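Local coordinates for thiosulfate sulfurtransferase YnjE (Escherichia coli, PDB 2WLR), which transfers the outer sulfur of thiosulfate to cyanide, giving thiocyanate and sulfite, as a periplasmic monomer built from rhodanese domains, at residues A323-D326 with S327-E331. Numbering follows the deposited sequence.
Sequences AGSD and STHME
His329 and Asp326 are joined by a nearly straight hydrogen bond, ND1 of His329 lying 2.7 Å from OD1 of Asp326 with an N-H...O angle of 171°. The carboxylate oxygen sits at the ring edge, almost in the imidazole plane, and is met on its syn side, though tilted out of the carboxylate plane; the backbone N of Thr328 reaches the same OD1 of Asp326 at 3.0 Å from the opposite face of the carboxylate. Two donors thus grip one oxygen, which probably restrains the imidazole and helps hold the type I turn from Asp326 to His329. With chi1 at 63°, CG of Asp326 lies between its own N and carbonyl carbon, folding the carboxylate back over the turn. Replacing Asp326 by alanine is likely to leave ND1 of His329 and the amide of Thr328 without their shared acceptor, and the imidazole freer to turn.

Glu331 clasps Ser325 with both carboxylate oxygens: OE1 of Glu331 accepts from Ser325 N at 2.8 Å, and OE2 of Glu331 takes the Ser325 hydroxyl OG at 2.7 Å through its syn lone pair. A bend at chi2 (95°) turns the glutamate back to this bidentate grip. The turn's own bond, from His329 N to Asp326 O, is weak at 3.4 Å. A water donates to the carbonyls of Asp326 and His329 and weakly accepts from Gly324 N, bridging the inside of the loop. CA of Gly324 lies 3.1 Å from OE1 of Glu331 and makes a CA-H...O contact with O of His329 at 3.4 Å. Ala323 CB packs on the selenium of Met330 at 4.0 Å.

Ser327 OG is hydrogen-bonded to Gly305 O. This loop follows strand 319-320, at the edge of the third rhodanese domain's parallel sheet; Met330 rests on helix 369-380, touching Glu373, Thr374 and Arg370, a probable substrate-binding residue.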
ATOM      1  N   ALA A 323      -6.178  -3.491   9.796  1.00 10.60           N
ATOM      2  CA  ALA A 323      -6.363  -2.079   9.427  1.00 11.46           C
ATOM      3  C   ALA A 323      -5.441  -1.217  10.279  1.00 12.19           C
ATOM      4  O   ALA A 323      -4.218  -1.226  10.090  1.00 12.46           O
ATOM      5  CB  ALA A 323      -7.853  -1.658   9.560  1.00 12.70           C
ATOM      6  N   GLY A 324      -5.989  -0.516  11.262  1.00 12.20           N
ATOM      7  CA  GLY A 324      -5.180   0.260  12.178  1.00 12.94           C
ATOM      8  C   GLY A 324      -5.892   0.503  13.484  1.00 13.32           C
ATOM      9  O   GLY A 324      -6.894  -0.144  13.787  1.00 12.60           O
ATOM     10  N   SER A 325      -5.347   1.448  14.244  1.00 14.67           N
ATOM     11  CA  SER A 325      -5.727   1.669  15.644  1.00 17.02           C
ATOM     12  C   SER A 325      -7.102   2.279  15.816  1.00 18.17           C
ATOM     13  O   SER A 325      -7.768   2.039  16.824  1.00 20.56           O
ATOM     14  CB  SER A 325      -4.673   2.550  16.331  1.00 16.60           C
ATOM     15  OG  SER A 325      -4.465   3.756  15.633  1.00 18.36           O
ATOM     16  N   ASP A 326      -7.511   3.083  14.851  1.00 17.67           N
ATOM     17  CA  ASP A 326      -8.836   3.639  14.825  1.00 18.68           C
ATOM     18  C   ASP A 326      -9.233   3.826  13.380  1.00 18.50           C
ATOM     19  O   ASP A 326      -8.521   3.368  12.461  1.00 18.38           O
ATOM     20  CB  ASP A 326      -8.876   4.953  15.613  1.00 19.14           C
ATOM     21  CG  ASP A 326      -7.986   6.038  15.029  1.00 20.40           C
ATOM     22  OD1 ASP A 326      -7.688   6.002  13.809  1.00 18.20           O
ATOM     23  OD2 ASP A 326      -7.569   6.943  15.796  1.00 23.41           O
ATOM     24  N   SER A 327     -10.347   4.502  13.141  1.00 18.28           N
ATOM     25  CA  SER A 327     -10.920   4.534  11.803  1.00 18.41           C
ATOM     26  C   SER A 327     -10.149   5.385  10.779  1.00 17.78           C
ATOM     27  O   SER A 327     -10.421   5.282   9.581  1.00 18.64           O
ATOM     28  CB  SER A 327     -12.389   4.965  11.878  1.00 18.47           C
ATOM     29  OG  SER A 327     -12.469   6.324  12.220  1.00 20.21           O
ATOM     30  N   THR A 328      -9.158   6.161  11.235  1.00 17.23           N
ATOM     31  CA  THR A 328      -8.374   7.045  10.373  1.00 16.89           C
ATOM     32  C   THR A 328      -6.888   6.646  10.261  1.00 16.17           C
ATOM     33  O   THR A 328      -6.082   7.427   9.755  1.00 17.35           O
ATOM     34  CB  THR A 328      -8.476   8.508  10.838  1.00 16.90           C
ATOM     35  OG1 THR A 328      -8.231   8.583  12.248  1.00 19.26           O
ATOM     36  CG2 THR A 328      -9.856   9.071  10.537  1.00 17.58           C
ATOM     37  N   HIS A 329      -6.546   5.435  10.699  1.00 14.10           N
ATOM     38  CA  HIS A 329      -5.154   4.956  10.675  1.00 13.97           C
ATOM     39  C   HIS A 329      -5.070   3.560  10.089  1.00 12.52           C
ATOM     40  O   HIS A 329      -6.039   2.807  10.062  1.00 11.75           O
ATOM     41  CB  HIS A 329      -4.553   4.977  12.083  1.00 14.47           C
ATOM     42  CG  HIS A 329      -4.319   6.359  12.606  1.00 18.10           C
ATOM     43  ND1 HIS A 329      -5.297   7.086  13.255  1.00 19.27           N
ATOM     44  CD2 HIS A 329      -3.228   7.160  12.552  1.00 20.92           C
ATOM     45  CE1 HIS A 329      -4.811   8.272  13.583  1.00 21.30           C
ATOM     46  NE2 HIS A 329      -3.557   8.340  13.175  1.00 22.90           N
HETATM   47  N   MSE A 330      -3.867   3.240   9.619  1.00 11.46           N
HETATM   48  CA  MSE A 330      -3.617   2.003   8.876  1.00 10.77           C
HETATM   49  C   MSE A 330      -2.292   1.363   9.258  1.00 10.29           C
HETATM   50  O   MSE A 330      -1.585   0.785   8.424  1.00  9.01           O
HETATM   51  CB  MSE A 330      -3.707   2.280   7.338  1.00  9.99           C
HETATM   52  CG  MSE A 330      -5.157   2.486   6.790  1.00  9.90           C
HETATM   53 SE   MSE A 330      -6.083   0.856   6.924  1.00 13.89          SE
HETATM   54  CE  MSE A 330      -5.493   0.194   5.245  1.00 11.03           C
ATOM     55  N   GLU A 331      -1.988   1.359  10.556  1.00 10.47           N
ATOM     56  CA  GLU A 331      -0.696   0.855  11.013  1.00 11.38           C
ATOM     57  C   GLU A 331      -0.350  -0.584  10.640  1.00 10.83           C
ATOM     58  O   GLU A 331       0.839  -0.896  10.439  1.00 10.92           O
ATOM     59  CB  GLU A 331      -0.548   0.978  12.547  1.00 13.14           C
ATOM     60  CG  GLU A 331      -0.579   2.378  13.101  1.00 15.53           C
ATOM     61  CD  GLU A 331      -1.961   2.776  13.571  1.00 15.48           C
ATOM     62  OE1 GLU A 331      -2.973   2.271  13.012  1.00 12.58           O
ATOM     63  OE2 GLU A 331      -2.044   3.623  14.499  1.00 17.39           O
TER
HETATM   64  O   HOH W   1      -8.309   1.443  10.758  1.00 13.11           O